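Local coordinates for phosphatidylethanolamine-binding protein, putative (Plasmodium falciparum, PDB 2R77) that probably binds phosphatidylethanolamine and may, like some members of its family, regulate protein kinases, at residues Ser23-Lys27 with Asp28-Pro32; Pro132-Gly135 with Pro136-Lys139; Asn60-Ile64 with Ala65-Ser69. One frame throughout, in Å; residues are numbered along the deposited sequence.

Contact 1: Ser23-Lys27 with Asp28-Pro32; sequences SELKK and DRIIP
Leu25 and Ile30 meet with their methyl branches where helix 22-27 ends. Leu25 CD2 lies 3.9 Å from Ile30 CG2, and the side chains cross at about a right angle. Leu25 CG sits beside the backbone N, opposite the carbonyl carbon (chi1 -63°). The methyls splay beyond CG: CD2 meets Ile30 and CD1 meets Ile31. Ile31 CD1 lies 4.0 Å from Leu25 CD1 and 4.0 Å from the stem atom Leu25 CB.

The backbone pattern is a Schellman motif. Arg29 takes a left-handed conformation (phi 59°) and turns the chain into helix 30-33 as its N-cap. Its N donates to Lys26 O at 2.9 Å. Ile30 N reaches Leu25 O, also at 2.9 Å, but this bond is weak because its angle at hydrogen is 121°. The Leu25-Ile30 contact is the apolar pair that usually accompanies this motif. Both residues also pack on Tyr199 and Trp201 of strand 196-201, at an edge of the five-stranded sheet.

Lys26 runs extended past Ile31. Its CG is 4.1 Å from Ile31 CB, and its CE is 4.1 Å from Ile31 CG2, so the aliphatic stem does the touching. Within 28-32, Pro32 CD lies 3.9 Å above one face of the Arg29 guanidinium, near the rim of that group. Asp28 OD2 accepts a hydrogen bond from Trp201 NE1, and Asp28 O one from Arg146 NH1.

Contact 2: Pro132-Gly135 with Pro136-Lys139; sequences PYVG and PSIK
Ser137 folds back on Gly135 in the loop that joins strands 128-131 and 148-155 of the phosphatidylethanolamine-binding protein fold. In relatives this loop borders the anion-binding pocket, and it probably does so here. Ser137 has a left-handed backbone, and its CB points back toward the preceding residues. CB lies 3.6 Å from Gly135 O. From there OG turns beside its own backbone N, opposite the carbonyl carbon (chi1 -48°). That rotation brings the hydroxyl over the Gly135 peptide. OG donates to Gly135 O at 2.9 Å, from well above the plane of the carbonyl (59° out of it). Val134 CG1 is 4.2 Å from Ser137 OG, a loose contact.

Pro136 stands between the two bonded residues. Val134 O accepts a hydrogen bond from His108 ND1, and Pro136 O one from Lys172 NZ. These two bonds tie the loop to its surroundings from the residue before Gly135 and the residue after it. The Tyr133 ring extends with CG anti to the backbone N and crosses the proline at a slant. Its hydroxyl is hydrogen-bonded to Thr67 O. The same Tyr133 OH lies 3.7 Å from Pro136 CD.

Contact 3: Asn60-Ile64 with Ala65-Ser69; sequences NVLDI and AGTGS
An Asx turn at Asp63 starts the short 3-10 segment that begins at Ile64. Asp63 OD1 accepts a hydrogen bond from Ala65 N at 3.0 Å. The bond is nearly straight at hydrogen (170°), but the N-H arrives from 53° above the carboxylate plane. Asp63 CG lies anti to its backbone N, and this carries the carboxylate forward along the chain. The methyl of Ala65 comes up beside it, with CB 3.4 Å from Asp63 OD1.

The main chain of Asp63 adds a second bond: Gly66 N donates to Asp63 O at 3.2 Å. One aspartate therefore holds two successive N-H groups, one through its side chain and one through its carbonyl. The next turn follows at once, with Thr67 N donating to Ile64 O at 3.1 Å.

These turns lie at the surface, in the loop between strands 54-55 and 73-76. Just before them, Asn60 and Leu62 make backbone hydrogen bonds to Gln203 near the C-terminus. Ile64 packs on Ile204 in the same region.

Thr67 is buried and splits its two branches. OG1 sits between the backbone N and the carbonyl carbon (chi1 69°), facing Ile64 O. A water donates to Ile64 O at 2.8 Å. It also sits 2.5 Å from Thr67 OG1, short for a hydrogen bond, and probably links the two. Ile64 O is thus gripped by both the water and Thr67 N. The other branch, Thr67 CG2, lies 3.8 Å from Asp63 O and comes loosely to the methyl Leu62 CD1 at 4.3 Å.

Contact 1 is the partly buried one; contacts 2 and 3 are surface contacts. Contact 1 ends a helix and combines helix-end backbone bonds with leucine and isoleucine packing beside strand 196-201. Contacts 2 and 3 sit in loops and rely more on polar groups: a serine hydroxyl in one, a carboxylate and a water in the other. These two touch each other, and their centres are 11 Å apart. Beside the tyrosine hydroxyl that joins them, Tyr133 CE2 packs 3.4 Å from Ser69 C and 3.6 Å from Gly68 O. Contact 1 stays apart, with nearest atoms about 6 Å from contact 3 and about 13 Å from contact 2.

Contact 1: Ser23-Lys27 with Asp28-Pro32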
ATOM      1  N   SER A  23     -12.915  13.254  -3.172  1.00 21.49           N
ATOM      2  CA  SER A  23     -12.459  14.172  -4.226  1.00 22.27           C
ATOM      3  C   SER A  23     -10.967  14.016  -4.559  1.00 21.66           C
ATOM      4  O   SER A  23     -10.596  13.928  -5.737  1.00 22.06           O
ATOM      5  CB  SER A  23     -12.764  15.637  -3.854  1.00 22.38           C
ATOM      6  OG  SER A  23     -12.134  16.546  -4.764  1.00 25.75           O
ATOM      7  N   GLU A  24     -10.117  14.007  -3.535  1.00 20.82           N
ATOM      8  CA  GLU A  24      -8.682  13.796  -3.731  1.00 21.14           C
ATOM      9  C   GLU A  24      -8.381  12.436  -4.371  1.00 20.83           C
ATOM     10  O   GLU A  24      -7.513  12.342  -5.254  1.00 21.18           O
ATOM     11  CB  GLU A  24      -7.913  13.911  -2.411  1.00 21.26           C
ATOM     12  CG  GLU A  24      -7.831  15.309  -1.835  1.00 23.36           C
ATOM     13  CD  GLU A  24      -7.024  15.321  -0.560  1.00 25.65           C
ATOM     14  OE1 GLU A  24      -5.820  15.691  -0.632  1.00 27.04           O
ATOM     15  OE2 GLU A  24      -7.581  14.931   0.498  1.00 25.88           O
ATOM     16  N   LEU A  25      -9.095  11.397  -3.934  1.00 19.72           N
ATOM     17  CA  LEU A  25      -8.908  10.047  -4.489  1.00 19.86           C
ATOM     18  C   LEU A  25      -9.319  10.018  -5.952  1.00 20.21           C
ATOM     19  O   LEU A  25      -8.652   9.402  -6.781  1.00 20.72           O
ATOM     20  CB  LEU A  25      -9.706   9.002  -3.706  1.00 19.24           C
ATOM     21  CG  LEU A  25      -9.324   8.794  -2.230  1.00 18.48           C
ATOM     22  CD1 LEU A  25     -10.352   7.935  -1.499  1.00 18.26           C
ATOM     23  CD2 LEU A  25      -7.887   8.239  -2.088  1.00 18.64           C
ATOM     24  N   LYS A  26     -10.427  10.677  -6.274  1.00 20.30           N
ATOM     25  CA  LYS A  26     -10.878  10.727  -7.671  1.00 21.37           C
ATOM     26  C   LYS A  26      -9.941  11.534  -8.570  1.00 21.42           C
ATOM     27  O   LYS A  26      -9.769  11.203  -9.748  1.00 21.52           O
ATOM     28  CB  LYS A  26     -12.321  11.224  -7.759  1.00 20.31           C
ATOM     29  CG  LYS A  26     -13.318  10.216  -7.189  1.00 21.86           C
ATOM     30  CD  LYS A  26     -14.773  10.612  -7.405  1.00 23.39           C
ATOM     31  CE  LYS A  26     -15.677   9.397  -7.209  1.00 27.89           C
ATOM     32  NZ  LYS A  26     -17.131   9.721  -7.110  1.00 29.71           N
ATOM     33  N   LYS A  27      -9.301  12.555  -7.999  1.00 21.62           N
ATOM     34  CA  LYS A  27      -8.386  13.422  -8.740  1.00 22.60           C
ATOM     35  C   LYS A  27      -7.250  12.625  -9.423  1.00 21.35           C
ATOM     36  O   LYS A  27      -6.903  12.895 -10.574  1.00 22.18           O
ATOM     37  CB  LYS A  27      -7.825  14.529  -7.841  1.00 22.62           C
ATOM     38  CG  LYS A  27      -6.794  15.415  -8.540  1.00 24.85           C
ATOM     39  CD  LYS A  27      -6.152  16.416  -7.589  1.00 25.35           C
ATOM     40  CE  LYS A  27      -4.707  16.712  -8.015  1.00 32.06           C
ATOM     41  NZ  LYS A  27      -4.595  17.177  -9.434  1.00 34.46           N
ATOM     42  N   ASP A  28      -6.677  11.652  -8.718  1.00 19.80           N
ATOM     43  CA  ASP A  28      -5.644  10.808  -9.322  1.00 18.76           C
ATOM     44  C   ASP A  28      -6.193   9.456  -9.781  1.00 17.78           C
ATOM     45  O   ASP A  28      -5.418   8.544 -10.045  1.00 16.54           O
ATOM     46  CB  ASP A  28      -4.472  10.581  -8.361  1.00 19.51           C
ATOM     47  CG  ASP A  28      -3.619  11.813  -8.175  1.00 20.96           C
ATOM     48  OD1 ASP A  28      -3.575  12.649  -9.110  1.00 23.62           O
ATOM     49  OD2 ASP A  28      -2.964  11.921  -7.116  1.00 17.29           O
ATOM     50  N   ARG A  29      -7.520   9.347  -9.857  1.00 17.85           N
ATOM     51  CA  ARG A  29      -8.240   8.113 -10.255  1.00 17.31           C
ATOM     52  C   ARG A  29      -7.973   6.865  -9.383  1.00 16.99           C
ATOM     53  O   ARG A  29      -8.153   5.704  -9.811  1.00 16.86           O
ATOM     54  CB  ARG A  29      -8.071   7.838 -11.743  1.00 17.32           C
ATOM     55  CG  ARG A  29      -8.698   8.938 -12.588  1.00 20.27           C
ATOM     56  CD  ARG A  29      -8.538   8.660 -14.056  1.00 24.66           C
ATOM     57  NE  ARG A  29      -9.239   7.445 -14.482  1.00 25.91           N
ATOM     58  CZ  ARG A  29     -10.557   7.338 -14.646  1.00 27.92           C
ATOM     59  NH1 ARG A  29     -11.080   6.189 -15.050  1.00 29.42           N
ATOM     60  NH2 ARG A  29     -11.359   8.365 -14.429  1.00 30.13           N
ATOM     61  N   ILE A  30      -7.562   7.131  -8.143  1.00 16.17           N
ATOM     62  CA  ILE A  30      -7.491   6.084  -7.122  1.00 15.30           C
ATOM     63  C   ILE A  30      -8.832   5.367  -7.006  1.00 15.45           C
ATOM     64  O   ILE A  30      -8.872   4.147  -6.876  1.00 14.94           O
ATOM     65  CB  ILE A  30      -7.057   6.635  -5.776  1.00 15.13           C
ATOM     66  CG1 ILE A  30      -5.735   7.434  -5.914  1.00 16.21           C
ATOM     67  CG2 ILE A  30      -6.983   5.491  -4.753  1.00 13.90           C
ATOM     68  CD1 ILE A  30      -4.595   6.698  -6.702  1.00 16.64           C
ATOM     69  N   ILE A  31      -9.919   6.137  -7.044  1.00 15.43           N
ATOM     70  CA  ILE A  31     -11.225   5.593  -7.449  1.00 15.52           C
ATOM     71  C   ILE A  31     -11.378   5.999  -8.911  1.00 15.66           C
ATOM     72  O   ILE A  31     -11.313   7.196  -9.193  1.00 15.75           O
ATOM     73  CB  ILE A  31     -12.396   6.224  -6.655  1.00 16.51           C
ATOM     74  CG1 ILE A  31     -12.249   5.954  -5.154  1.00 17.39           C
ATOM     75  CG2 ILE A  31     -13.758   5.719  -7.187  1.00 14.43           C
ATOM     76  CD1 ILE A  31     -13.084   6.926  -4.311  1.00 16.21           C
ATOM     77  N   PRO A  32     -11.622   5.026  -9.828  1.00 15.74           N
ATOM     78  CA  PRO A  32     -11.917   3.602  -9.613  1.00 15.26           C
ATOM     79  C   PRO A  32     -10.757   2.633  -9.789  1.00 14.58           C
ATOM     80  O   PRO A  32     -10.997   1.434  -9.771  1.00 15.13           O
ATOM     81  CB  PRO A  32     -12.901   3.295 -10.738  1.00 15.38           C
ATOM     82  CG  PRO A  32     -12.394   4.153 -11.883  1.00 16.04           C
ATOM     83  CD  PRO A  32     -11.724   5.382 -11.263  1.00 15.84           C
TER

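Contact 2: Pro132-Gly135 with Pro136-Lys139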
ATOM      1  N   PRO A 132       8.315  -9.246   2.298  1.00 15.42           N
ATOM      2  CA  PRO A 132       9.335  -8.247   2.634  1.00 15.39           C
ATOM      3  C   PRO A 132       9.339  -7.082   1.636  1.00 14.14           C
ATOM      4  O   PRO A 132       8.896  -7.242   0.486  1.00 14.41           O
ATOM      5  CB  PRO A 132      10.644  -9.024   2.499  1.00 15.07           C
ATOM      6  CG  PRO A 132      10.335 -10.050   1.500  1.00 16.71           C
ATOM      7  CD  PRO A 132       8.925 -10.487   1.797  1.00 16.57           C
ATOM      8  N   TYR A 133       9.845  -5.936   2.072  1.00 13.66           N
ATOM      9  CA  TYR A 133       9.865  -4.745   1.248  1.00 13.31           C
ATOM     10  C   TYR A 133      10.758  -4.920   0.032  1.00 13.99           C
ATOM     11  O   TYR A 133      11.931  -5.297   0.166  1.00 14.55           O
ATOM     12  CB  TYR A 133      10.369  -3.530   2.048  1.00 13.49           C
ATOM     13  CG  TYR A 133      10.373  -2.246   1.233  1.00 12.03           C
ATOM     14  CD1 TYR A 133       9.253  -1.401   1.233  1.00 12.67           C
ATOM     15  CD2 TYR A 133      11.472  -1.892   0.442  1.00 12.09           C
ATOM     16  CE1 TYR A 133       9.229  -0.223   0.488  1.00 13.05           C
ATOM     17  CE2 TYR A 133      11.477  -0.693  -0.302  1.00 13.50           C
ATOM     18  CZ  TYR A 133      10.354   0.128  -0.279  1.00 12.91           C
ATOM     19  OH  TYR A 133      10.295   1.289  -1.016  1.00 12.18           O
ATOM     20  N   VAL A 134      10.214  -4.593  -1.135  1.00 13.08           N
ATOM     21  CA  VAL A 134      10.995  -4.502  -2.376  1.00 13.93           C
ATOM     22  C   VAL A 134      10.706  -3.110  -2.950  1.00 13.17           C
ATOM     23  O   VAL A 134       9.532  -2.699  -3.032  1.00 12.87           O
ATOM     24  CB  VAL A 134      10.571  -5.583  -3.402  1.00 13.99           C
ATOM     25  CG1 VAL A 134      11.255  -5.361  -4.743  1.00 16.67           C
ATOM     26  CG2 VAL A 134      10.870  -6.967  -2.875  1.00 15.73           C
ATOM     27  N   GLY A 135      11.759  -2.384  -3.324  1.00 13.86           N
ATOM     28  CA  GLY A 135      11.580  -1.011  -3.843  1.00 13.45           C
ATOM     29  C   GLY A 135      10.713  -0.955  -5.097  1.00 13.49           C
ATOM     30  O   GLY A 135      10.506  -1.987  -5.745  1.00 12.68           O
ATOM     31  N   PRO A 136      10.183   0.247  -5.438  1.00 14.47           N
ATOM     32  CA  PRO A 136       9.301   0.411  -6.619  1.00 15.39           C
ATOM     33  C   PRO A 136       9.759  -0.268  -7.920  1.00 14.41           C
ATOM     34  O   PRO A 136       8.907  -0.784  -8.619  1.00 15.31           O
ATOM     35  CB  PRO A 136       9.191   1.925  -6.776  1.00 16.19           C
ATOM     36  CG  PRO A 136       9.269   2.434  -5.351  1.00 14.95           C
ATOM     37  CD  PRO A 136      10.312   1.509  -4.679  1.00 14.42           C
ATOM     38  N   SER A 137      11.054  -0.236  -8.263  1.00 14.92           N
ATOM     39  CA  SER A 137      11.578  -0.963  -9.443  1.00 14.40           C
ATOM     40  C   SER A 137      10.788  -0.656 -10.732  1.00 14.58           C
ATOM     41  O   SER A 137      10.371  -1.556 -11.465  1.00 15.88           O
ATOM     42  CB  SER A 137      11.603  -2.484  -9.168  1.00 15.88           C
ATOM     43  OG  SER A 137      12.204  -2.755  -7.907  1.00 17.99           O
ATOM     44  N   ILE A 138      10.618   0.628 -11.002  1.00 13.02           N
ATOM     45  CA  ILE A 138       9.748   1.094 -12.067  1.00 13.57           C
ATOM     46  C   ILE A 138      10.505   1.160 -13.392  1.00 13.17           C
ATOM     47  O   ILE A 138      11.596   1.718 -13.453  1.00 13.23           O
ATOM     48  CB  ILE A 138       9.137   2.471 -11.674  1.00 12.95           C
ATOM     49  CG1 ILE A 138       8.162   2.318 -10.491  1.00 14.25           C
ATOM     50  CG2 ILE A 138       8.433   3.147 -12.882  1.00 14.58           C
ATOM     51  CD1 ILE A 138       7.689   3.657  -9.912  1.00 14.69           C
ATOM     52  N   LYS A 139       9.912   0.596 -14.452  1.00 13.09           N
ATOM     53  CA  LYS A 139      10.533   0.635 -15.774  1.00 14.56           C
ATOM     54  C   LYS A 139      10.423   2.054 -16.331  1.00 14.75           C
ATOM     55  O   LYS A 139       9.340   2.662 -16.388  1.00 14.87           O
ATOM     56  CB  LYS A 139       9.875  -0.375 -16.716  1.00 14.47           C
ATOM     57  CG  LYS A 139      10.461  -0.340 -18.142  1.00 16.12           C
ATOM     58  CD  LYS A 139       9.899  -1.512 -18.965  1.00 18.23           C
ATOM     59  CE  LYS A 139      10.219  -1.344 -20.445  1.00 24.50           C
ATOM     60  NZ  LYS A 139      11.689  -1.276 -20.675  1.00 28.66           N
TER

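Contact 3: Asn60-Ile64 with Ala65-Ser69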
ATOM      1  N   ASN A  60       1.679  13.398  -4.437  1.00 13.54           N
ATOM      2  CA  ASN A  60       2.870  14.166  -4.796  1.00 14.39           C
ATOM      3  C   ASN A  60       3.858  13.301  -5.572  1.00 13.97           C
ATOM      4  O   ASN A  60       3.941  12.095  -5.354  1.00 13.48           O
ATOM      5  CB  ASN A  60       3.571  14.761  -3.572  1.00 14.36           C
ATOM      6  CG  ASN A  60       4.069  13.697  -2.598  1.00 15.49           C
ATOM      7  OD1 ASN A  60       3.299  12.847  -2.144  1.00 16.35           O
ATOM      8  ND2 ASN A  60       5.359  13.775  -2.234  1.00 14.42           N
ATOM      9  N   VAL A  61       4.579  13.928  -6.485  1.00 14.88           N
ATOM     10  CA  VAL A  61       5.613  13.249  -7.242  1.00 14.34           C
ATOM     11  C   VAL A  61       6.880  13.121  -6.407  1.00 14.37           C
ATOM     12  O   VAL A  61       7.425  14.114  -5.954  1.00 15.06           O
ATOM     13  CB  VAL A  61       5.924  14.010  -8.553  1.00 15.13           C
ATOM     14  CG1 VAL A  61       7.126  13.391  -9.250  1.00 16.45           C
ATOM     15  CG2 VAL A  61       4.709  13.965  -9.466  1.00 14.14           C
ATOM     16  N   LEU A  62       7.362  11.889  -6.241  1.00 13.70           N
ATOM     17  CA  LEU A  62       8.670  11.646  -5.639  1.00 13.48           C
ATOM     18  C   LEU A  62       9.686  11.098  -6.665  1.00 13.93           C
ATOM     19  O   LEU A  62       9.320  10.315  -7.525  1.00 13.03           O
ATOM     20  CB  LEU A  62       8.534  10.657  -4.471  1.00 13.67           C
ATOM     21  CG  LEU A  62       7.751  11.023  -3.197  1.00 14.75           C
ATOM     22  CD1 LEU A  62       7.753   9.854  -2.221  1.00 14.91           C
ATOM     23  CD2 LEU A  62       8.323  12.281  -2.501  1.00 15.52           C
ATOM     24  N   ASP A  63      10.948  11.538  -6.558  1.00 14.07           N
ATOM     25  CA  ASP A  63      12.067  10.965  -7.349  1.00 15.16           C
ATOM     26  C   ASP A  63      12.239   9.522  -6.892  1.00 14.45           C
ATOM     27  O   ASP A  63      12.230   9.246  -5.686  1.00 14.58           O
ATOM     28  CB  ASP A  63      13.357  11.743  -7.037  1.00 15.80           C
ATOM     29  CG  ASP A  63      14.513  11.430  -8.015  1.00 19.99           C
ATOM     30  OD1 ASP A  63      14.593  10.308  -8.584  1.00 20.06           O
ATOM     31  OD2 ASP A  63      15.377  12.335  -8.198  1.00 24.02           O
ATOM     32  N   ILE A  64      12.417   8.605  -7.846  1.00 15.02           N
ATOM     33  CA  ILE A  64      12.662   7.198  -7.490  1.00 14.49           C
ATOM     34  C   ILE A  64      13.928   7.037  -6.626  1.00 14.42           C
ATOM     35  O   ILE A  64      14.043   6.087  -5.848  1.00 13.53           O
ATOM     36  CB  ILE A  64      12.706   6.300  -8.766  1.00 14.30           C
ATOM     37  CG1 ILE A  64      12.544   4.805  -8.405  1.00 13.68           C
ATOM     38  CG2 ILE A  64      13.927   6.590  -9.609  1.00 15.72           C
ATOM     39  CD1 ILE A  64      12.138   3.916  -9.611  1.00 14.50           C
ATOM     40  N   ALA A  65      14.840   8.011  -6.734  1.00 15.07           N
ATOM     41  CA  ALA A  65      16.106   7.985  -6.018  1.00 16.36           C
ATOM     42  C   ALA A  65      15.937   7.867  -4.504  1.00 17.61           C
ATOM     43  O   ALA A  65      16.827   7.368  -3.828  1.00 18.74           O
ATOM     44  CB  ALA A  65      16.946   9.213  -6.374  1.00 15.66           C
ATOM     45  N   GLY A  66      14.819   8.335  -3.960  1.00 17.49           N
ATOM     46  CA  GLY A  66      14.675   8.303  -2.487  1.00 19.25           C
ATOM     47  C   GLY A  66      13.978   7.083  -1.883  1.00 19.12           C
ATOM     48  O   GLY A  66      13.796   6.996  -0.654  1.00 19.27           O
ATOM     49  N   THR A  67      13.585   6.138  -2.736  1.00 18.47           N
ATOM     50  CA  THR A  67      12.541   5.163  -2.366  1.00 17.75           C
ATOM     51  C   THR A  67      13.011   3.688  -2.379  1.00 17.39           C
ATOM     52  O   THR A  67      12.201   2.763  -2.260  1.00 17.06           O
ATOM     53  CB  THR A  67      11.235   5.385  -3.215  1.00 18.06           C
ATOM     54  OG1 THR A  67      11.471   5.037  -4.588  1.00 17.84           O
ATOM     55  CG2 THR A  67      10.755   6.844  -3.142  1.00 18.71           C
ATOM     56  N   GLY A  68      14.321   3.471  -2.521  1.00 16.28           N
ATOM     57  CA  GLY A  68      14.865   2.120  -2.650  1.00 15.92           C
ATOM     58  C   GLY A  68      14.779   1.267  -1.398  1.00 15.93           C
ATOM     59  O   GLY A  68      14.756   0.033  -1.476  1.00 16.21           O
ATOM     60  N   SER A  69      14.729   1.927  -0.231  1.00 16.27           N
ATOM     61  CA  SER A  69      14.684   1.212   1.050  1.00 15.46           C
ATOM     62  C   SER A  69      13.305   1.363   1.691  1.00 15.26           C
ATOM     63  O   SER A  69      12.576   2.309   1.402  1.00 14.94           O
ATOM     64  CB  SER A  69      15.739   1.772   2.011  1.00 16.35           C
ATOM     65  OG  SER A  69      17.054   1.689   1.463  1.00 17.50           O
TER
HETATM   66  O   HOH W   1      13.237   3.482  -5.423  1.00 27.05           O